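Local coordinates for protein ribonuclease H (PDB 4IBN) that probably cleaves the RNA strand of RNA-DNA hybrids endonucleolytically, as a magnesium-dependent, monomeric type 1 ribonuclease H, at residues 68-82 and 125-139. Sequence-based numbering, arbitrary orientation.
Sequences NRMALRSVIEAFRAI and NLALWQEAVQAVNGH
Water 2 ties the C-terminal ends of the two segments together: it donates to Phe79 O (2.9 Å) and to Ala135 O, and shares a hydrogen bond with His139 NE2, meeting the imidazole in its plane. The ring's other nitrogen, ND1, is hydrogen-bonded to the backbone N of Phe89, so the imidazole is held from both of its nitrogens. Farther along the same side of the helix pair, Arg80 reaches Glu131 in a salt bridge, NH2 to OE1 at 3.2 Å. The bond is bent (136° at the hydrogen), and OE1 is met from above the carboxylate plane; water 3 adds a second link, accepting from Arg80 NH2 and donating to the backbone carbonyl Glu131 O. At the N-terminal ends, water 1 accepts from both Arg69 NH1 and Asn125 ND2, while Arg69 NH2 forms a salt bridge with Glu62.

Inward of these bridges the packing is largely apolar. Leu128 is a knob in the hole formed by Arg69, Leu72, Arg73 and Ile76, its CD1 lying over one face of the Arg69 guanidinium. With CG anti to its carbonyl carbon (chi1 -75°), Leu72 sets CD2 over the six-membered ring of Trp129, 3.5 Å from its centroid, a CH-pi contact. Val136 CG2 makes a second CH-pi contact, over the centre of the Phe79 ring. The pair illustrates a general principle, that small residues let two helices approach closely. Here they are Ala132 and Ala135: Ile76 CG1 lies 3.6 Å from Ala132 CA, and the helix axes come within 8.4 Å at a 28° crossing, their chain directions roughly parallel.

Within the RNase H fold, helix 67-82 packs on the central mixed sheet, Met70 and Ser74 touching strand 16-25 and Arg73 and Glu77 strand 53-62; helix 126-136 lies alongside it, and Leu72 and Val75 join Trp129 in packing against helix 98-113.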
loop_
_atom_site.group_PDB
_atom_site.type_symbol
_atom_site.label_atom_id
_atom_site.label_comp_id
_atom_site.label_asym_id
_atom_site.label_seq_id
_atom_site.Cartn_x
_atom_site.Cartn_y
_atom_site.Cartn_z
ATOM N N ASN A 68 -9.833 0.642 7.590
ATOM C CA ASN A 68 -8.549 0.542 8.247
ATOM C C ASN A 68 -7.907 -0.804 8.053
ATOM O O ASN A 68 -6.736 -0.886 7.908
ATOM C CB ASN A 68 -8.633 0.860 9.721
ATOM C CG ASN A 68 -8.822 2.340 10.006
ATOM O OD1 ASN A 68 -8.768 3.145 9.152
ATOM N ND2 ASN A 68 -9.028 2.656 11.236
ATOM N N ARG A 69 -8.696 -1.854 8.117
ATOM C CA ARG A 69 -8.118 -3.150 7.907
ATOM C C ARG A 69 -7.576 -3.274 6.474
ATOM O O ARG A 69 -6.504 -3.726 6.251
ATOM C CB ARG A 69 -9.162 -4.252 8.110
ATOM C CG ARG A 69 -9.320 -4.824 9.494
ATOM C CD ARG A 69 -10.139 -6.204 9.488
ATOM N NE ARG A 69 -9.556 -7.254 8.670
ATOM C CZ ARG A 69 -8.585 -8.047 9.061
ATOM N NH1 ARG A 69 -8.105 -7.903 10.257
ATOM N NH2 ARG A 69 -8.085 -8.949 8.271
ATOM N N MET A 70 -8.374 -2.871 5.514
ATOM C CA MET A 70 -7.964 -2.963 4.136
ATOM C C MET A 70 -6.726 -2.078 3.797
ATOM O O MET A 70 -5.914 -2.421 2.991
ATOM C CB MET A 70 -9.152 -2.771 3.173
ATOM C CG MET A 70 -10.231 -3.786 3.341
ATOM S SD MET A 70 -9.642 -5.521 3.455
ATOM C CE MET A 70 -9.067 -5.795 1.851
ATOM N N ALA A 71 -6.649 -0.935 4.428
ATOM C CA ALA A 71 -5.506 -0.100 4.237
ATOM C C ALA A 71 -4.260 -0.850 4.716
ATOM O O ALA A 71 -3.284 -0.844 4.062
ATOM C CB ALA A 71 -5.670 1.171 4.965
ATOM N N LEU A 72 -4.365 -1.501 5.857
ATOM C CA LEU A 72 -3.243 -2.290 6.347
ATOM C C LEU A 72 -2.893 -3.463 5.422
ATOM O O LEU A 72 -1.766 -3.733 5.191
ATOM C CB LEU A 72 -3.418 -2.694 7.812
ATOM C CG LEU A 72 -3.193 -1.605 8.823
ATOM C CD1 LEU A 72 -3.851 -1.930 10.139
ATOM C CD2 LEU A 72 -1.749 -1.395 8.974
ATOM N N ARG A 73 -3.895 -4.122 4.877
ATOM C CA ARG A 73 -3.644 -5.186 3.932
ATOM C C ARG A 73 -2.954 -4.701 2.675
ATOM O O ARG A 73 -2.201 -5.424 2.088
ATOM C CB ARG A 73 -4.901 -5.975 3.610
ATOM C CG ARG A 73 -5.535 -6.472 4.858
ATOM C CD ARG A 73 -6.103 -7.846 4.808
ATOM N NE ARG A 73 -5.345 -8.779 4.010
ATOM C CZ ARG A 73 -5.921 -9.783 3.397
ATOM N NH1 ARG A 73 -7.206 -9.945 3.543
ATOM N NH2 ARG A 73 -5.244 -10.636 2.663
ATOM N N SER A 74 -3.233 -3.468 2.280
ATOM C CA SER A 74 -2.581 -2.936 1.113
ATOM C C SER A 74 -1.091 -2.888 1.348
ATOM O O SER A 74 -0.328 -3.155 0.481
ATOM C CB SER A 74 -3.155 -1.571 0.692
ATOM O OG SER A 74 -2.672 -0.477 1.412
ATOM N N VAL A 75 -0.701 -2.507 2.536
ATOM C CA VAL A 75 0.712 -2.537 2.853
ATOM C C VAL A 75 1.265 -3.947 2.908
ATOM O O VAL A 75 2.248 -4.251 2.322
ATOM C CB VAL A 75 0.971 -1.926 4.214
ATOM C CG1 VAL A 75 2.458 -2.017 4.581
ATOM C CG2 VAL A 75 0.564 -0.533 4.223
ATOM N N ILE A 76 0.597 -4.808 3.640
ATOM C CA ILE A 76 1.106 -6.132 3.787
ATOM C C ILE A 76 1.225 -6.862 2.486
ATOM O O ILE A 76 2.206 -7.449 2.200
ATOM C CB ILE A 76 0.193 -6.945 4.675
ATOM C CG1 ILE A 76 0.160 -6.376 6.063
ATOM C CG2 ILE A 76 0.600 -8.373 4.721
ATOM C CD1 ILE A 76 -1.010 -6.878 6.904
ATOM N N GLU A 77 0.192 -6.805 1.690
ATOM C CA GLU A 77 0.243 -7.479 0.426
ATOM C C GLU A 77 1.323 -6.932 -0.485
ATOM O O GLU A 77 1.934 -7.667 -1.205
ATOM C CB GLU A 77 -1.099 -7.484 -0.285
ATOM C CG GLU A 77 -2.121 -8.240 0.424
ATOM C CD GLU A 77 -1.781 -9.695 0.631
ATOM O OE1 GLU A 77 -1.266 -10.302 -0.259
ATOM O OE2 GLU A 77 -2.070 -10.228 1.695
ATOM N N ALA A 78 1.515 -5.638 -0.471
ATOM C CA ALA A 78 2.516 -5.038 -1.321
ATOM C C ALA A 78 3.912 -5.471 -0.985
ATOM O O ALA A 78 4.645 -5.850 -1.812
ATOM C CB ALA A 78 2.454 -3.529 -1.201
ATOM N N PHE A 79 4.244 -5.354 0.266
ATOM C CA PHE A 79 5.546 -5.716 0.729
ATOM C C PHE A 79 5.822 -7.207 0.709
ATOM O O PHE A 79 6.948 -7.622 0.611
ATOM C CB PHE A 79 5.854 -5.060 2.058
ATOM C CG PHE A 79 6.160 -3.615 1.933
ATOM C CD1 PHE A 79 7.405 -3.197 1.647
ATOM C CD2 PHE A 79 5.192 -2.686 2.050
ATOM C CE1 PHE A 79 7.655 -1.920 1.514
ATOM C CE2 PHE A 79 5.449 -1.404 1.897
ATOM C CZ PHE A 79 6.674 -1.017 1.624
ATOM N N ARG A 80 4.808 -8.005 0.917
ATOM C CA ARG A 80 4.986 -9.428 0.770
ATOM C C ARG A 80 5.307 -9.839 -0.671
ATOM O O ARG A 80 6.145 -10.635 -0.909
ATOM C CB ARG A 80 3.772 -10.202 1.287
ATOM C CG ARG A 80 3.789 -10.410 2.765
ATOM C CD ARG A 80 2.537 -11.100 3.283
ATOM N NE ARG A 80 2.495 -11.088 4.722
ATOM C CZ ARG A 80 1.457 -11.451 5.427
ATOM N NH1 ARG A 80 0.382 -11.841 4.815
ATOM N NH2 ARG A 80 1.514 -11.394 6.736
ATOM N N ALA A 81 4.616 -9.265 -1.623
ATOM C CA ALA A 81 4.883 -9.597 -2.987
ATOM C C ALA A 81 6.284 -9.222 -3.415
ATOM O O ALA A 81 6.969 -10.000 -4.011
ATOM C CB ALA A 81 3.952 -8.964 -3.826
ATOM N N ILE A 82 6.709 -8.027 -3.111
ATOM C CA ILE A 82 8.060 -7.657 -3.506
ATOM C C ILE A 82 9.148 -8.351 -2.721
ATOM O O ILE A 82 10.250 -8.451 -3.161
ATOM C CB ILE A 82 8.296 -6.160 -3.581
ATOM C CG1 ILE A 82 8.406 -5.602 -2.216
ATOM C CG2 ILE A 82 7.209 -5.487 -4.362
ATOM C CD1 ILE A 82 8.765 -4.217 -2.208
ATOM N N ASN A 125 -6.539 -2.467 15.543
ATOM C CA ASN A 125 -5.954 -3.353 14.558
ATOM C C ASN A 125 -4.484 -3.715 14.865
ATOM O O ASN A 125 -3.720 -3.895 13.981
ATOM C CB ASN A 125 -5.983 -2.734 13.172
ATOM C CG ASN A 125 -7.317 -2.173 12.794
ATOM O OD1 ASN A 125 -7.445 -0.999 12.597
ATOM N ND2 ASN A 125 -8.277 -3.003 12.664
ATOM N N LEU A 126 -4.146 -3.874 16.125
ATOM C CA LEU A 126 -2.771 -4.052 16.501
ATOM C C LEU A 126 -2.119 -5.280 15.870
ATOM O O LEU A 126 -0.969 -5.228 15.558
ATOM C CB LEU A 126 -2.579 -4.086 18.021
ATOM C CG LEU A 126 -2.837 -2.799 18.786
ATOM C CD1 LEU A 126 -2.565 -2.950 20.252
ATOM C CD2 LEU A 126 -2.166 -1.581 18.229
ATOM N N ALA A 127 -2.835 -6.379 15.744
ATOM C CA ALA A 127 -2.239 -7.552 15.140
ATOM C C ALA A 127 -1.841 -7.310 13.693
ATOM O O ALA A 127 -0.810 -7.723 13.277
ATOM C CB ALA A 127 -3.145 -8.722 15.238
ATOM N N LEU A 128 -2.711 -6.654 12.952
ATOM C CA LEU A 128 -2.409 -6.305 11.594
ATOM C C LEU A 128 -1.271 -5.318 11.469
ATOM O O LEU A 128 -0.508 -5.421 10.602
ATOM C CB LEU A 128 -3.625 -5.791 10.853
ATOM C CG LEU A 128 -4.522 -6.681 10.037
ATOM C CD1 LEU A 128 -5.352 -5.780 9.193
ATOM C CD2 LEU A 128 -3.818 -7.614 9.172
ATOM N N TRP A 129 -1.189 -4.368 12.362
ATOM C CA TRP A 129 -0.094 -3.436 12.339
ATOM C C TRP A 129 1.212 -4.185 12.515
ATOM O O TRP A 129 2.155 -3.904 11.872
ATOM C CB TRP A 129 -0.223 -2.394 13.434
ATOM C CG TRP A 129 -1.017 -1.223 13.045
ATOM C CD1 TRP A 129 -2.243 -0.886 13.499
ATOM C CD2 TRP A 129 -0.644 -0.215 12.131
ATOM N NE1 TRP A 129 -2.652 0.263 12.938
ATOM C CE2 TRP A 129 -1.691 0.699 12.081
ATOM C CE3 TRP A 129 0.490 0.036 11.384
ATOM C CZ2 TRP A 129 -1.650 1.805 11.287
ATOM C CZ3 TRP A 129 0.506 1.127 10.590
ATOM C CH2 TRP A 129 -0.546 2.002 10.553
ATOM N N GLN A 130 1.222 -5.158 13.400
ATOM C CA GLN A 130 2.415 -5.950 13.583
ATOM C C GLN A 130 2.814 -6.721 12.335
ATOM O O GLN A 130 3.941 -6.794 12.026
ATOM C CB GLN A 130 2.299 -6.900 14.788
ATOM C CG GLN A 130 2.236 -6.218 16.103
ATOM C CD GLN A 130 2.143 -7.196 17.278
ATOM O OE1 GLN A 130 1.699 -8.274 17.132
ATOM N NE2 GLN A 130 2.566 -6.784 18.404
ATOM N N GLU A 131 1.845 -7.286 11.655
ATOM C CA GLU A 131 2.084 -7.927 10.395
ATOM C C GLU A 131 2.588 -6.951 9.320
ATOM O O GLU A 131 3.419 -7.274 8.540
ATOM C CB GLU A 131 0.815 -8.625 9.890
ATOM C CG GLU A 131 0.387 -9.771 10.684
ATOM C CD GLU A 131 -0.685 -10.628 10.003
ATOM O OE1 GLU A 131 -0.775 -10.626 8.780
ATOM O OE2 GLU A 131 -1.374 -11.334 10.717
ATOM N N ALA A 132 2.037 -5.774 9.295
ATOM C CA ALA A 132 2.507 -4.813 8.357
ATOM C C ALA A 132 3.923 -4.392 8.607
ATOM O O ALA A 132 4.648 -4.184 7.701
ATOM C CB ALA A 132 1.638 -3.639 8.351
ATOM N N VAL A 133 4.267 -4.200 9.865
ATOM C CA VAL A 133 5.607 -3.784 10.219
ATOM C C VAL A 133 6.602 -4.861 9.817
ATOM O O VAL A 133 7.628 -4.600 9.322
ATOM C CB VAL A 133 5.748 -3.483 11.699
ATOM C CG1 VAL A 133 7.180 -3.414 12.102
ATOM C CG2 VAL A 133 5.016 -2.239 12.069
ATOM N N GLN A 134 6.245 -6.082 10.056
ATOM C CA GLN A 134 7.087 -7.171 9.639
ATOM C C GLN A 134 7.255 -7.286 8.137
ATOM O O GLN A 134 8.262 -7.642 7.674
ATOM C CB GLN A 134 6.527 -8.461 10.196
ATOM C CG GLN A 134 7.360 -9.667 10.019
ATOM C CD GLN A 134 6.948 -10.740 11.003
ATOM O OE1 GLN A 134 5.856 -11.264 10.923
ATOM N NE2 GLN A 134 7.778 -11.003 11.962
ATOM N N ALA A 135 6.184 -7.040 7.411
ATOM C CA ALA A 135 6.198 -7.103 5.973
ATOM C C ALA A 135 7.166 -6.080 5.377
ATOM O O ALA A 135 7.895 -6.366 4.478
ATOM C CB ALA A 135 4.791 -6.880 5.429
ATOM N N VAL A 136 7.134 -4.893 5.916
ATOM C CA VAL A 136 8.037 -3.846 5.543
ATOM C C VAL A 136 9.461 -4.264 5.859
ATOM O O VAL A 136 10.338 -3.979 5.157
ATOM C CB VAL A 136 7.699 -2.575 6.277
ATOM C CG1 VAL A 136 8.773 -1.598 6.172
ATOM C CG2 VAL A 136 6.443 -2.017 5.762
ATOM N N ASN A 137 9.655 -4.951 6.958
ATOM C CA ASN A 137 10.928 -5.566 7.221
ATOM C C ASN A 137 12.144 -4.647 7.143
ATOM O O ASN A 137 12.217 -3.681 7.772
ATOM C CB ASN A 137 11.123 -6.775 6.345
ATOM C CG ASN A 137 11.797 -6.456 5.134
ATOM O OD1 ASN A 137 12.933 -6.870 4.896
ATOM N ND2 ASN A 137 11.232 -5.490 4.444
ATOM N N GLY A 138 13.018 -5.120 6.275
ATOM C CA GLY A 138 14.261 -4.500 5.911
ATOM C C GLY A 138 14.213 -3.629 4.670
ATOM O O GLY A 138 15.192 -3.176 4.250
ATOM N N HIS A 139 13.044 -3.479 4.071
ATOM C CA HIS A 139 12.905 -2.626 2.939
ATOM C C HIS A 139 12.984 -1.208 3.419
ATOM O O HIS A 139 12.576 -0.925 4.485
ATOM C CB HIS A 139 11.573 -2.850 2.244
ATOM C CG HIS A 139 11.345 -4.261 1.838
ATOM N ND1 HIS A 139 12.059 -4.872 0.844
ATOM C CD2 HIS A 139 10.486 -5.188 2.294
ATOM C CE1 HIS A 139 11.657 -6.117 0.720
ATOM N NE2 HIS A 139 10.701 -6.332 1.584
HETATM O O HOH W 1 -8.333 -5.733 12.424
HETATM O O HOH W 2 8.975 -8.451 2.520
HETATM O O HOH W 3 3.952 -10.000 7.401
#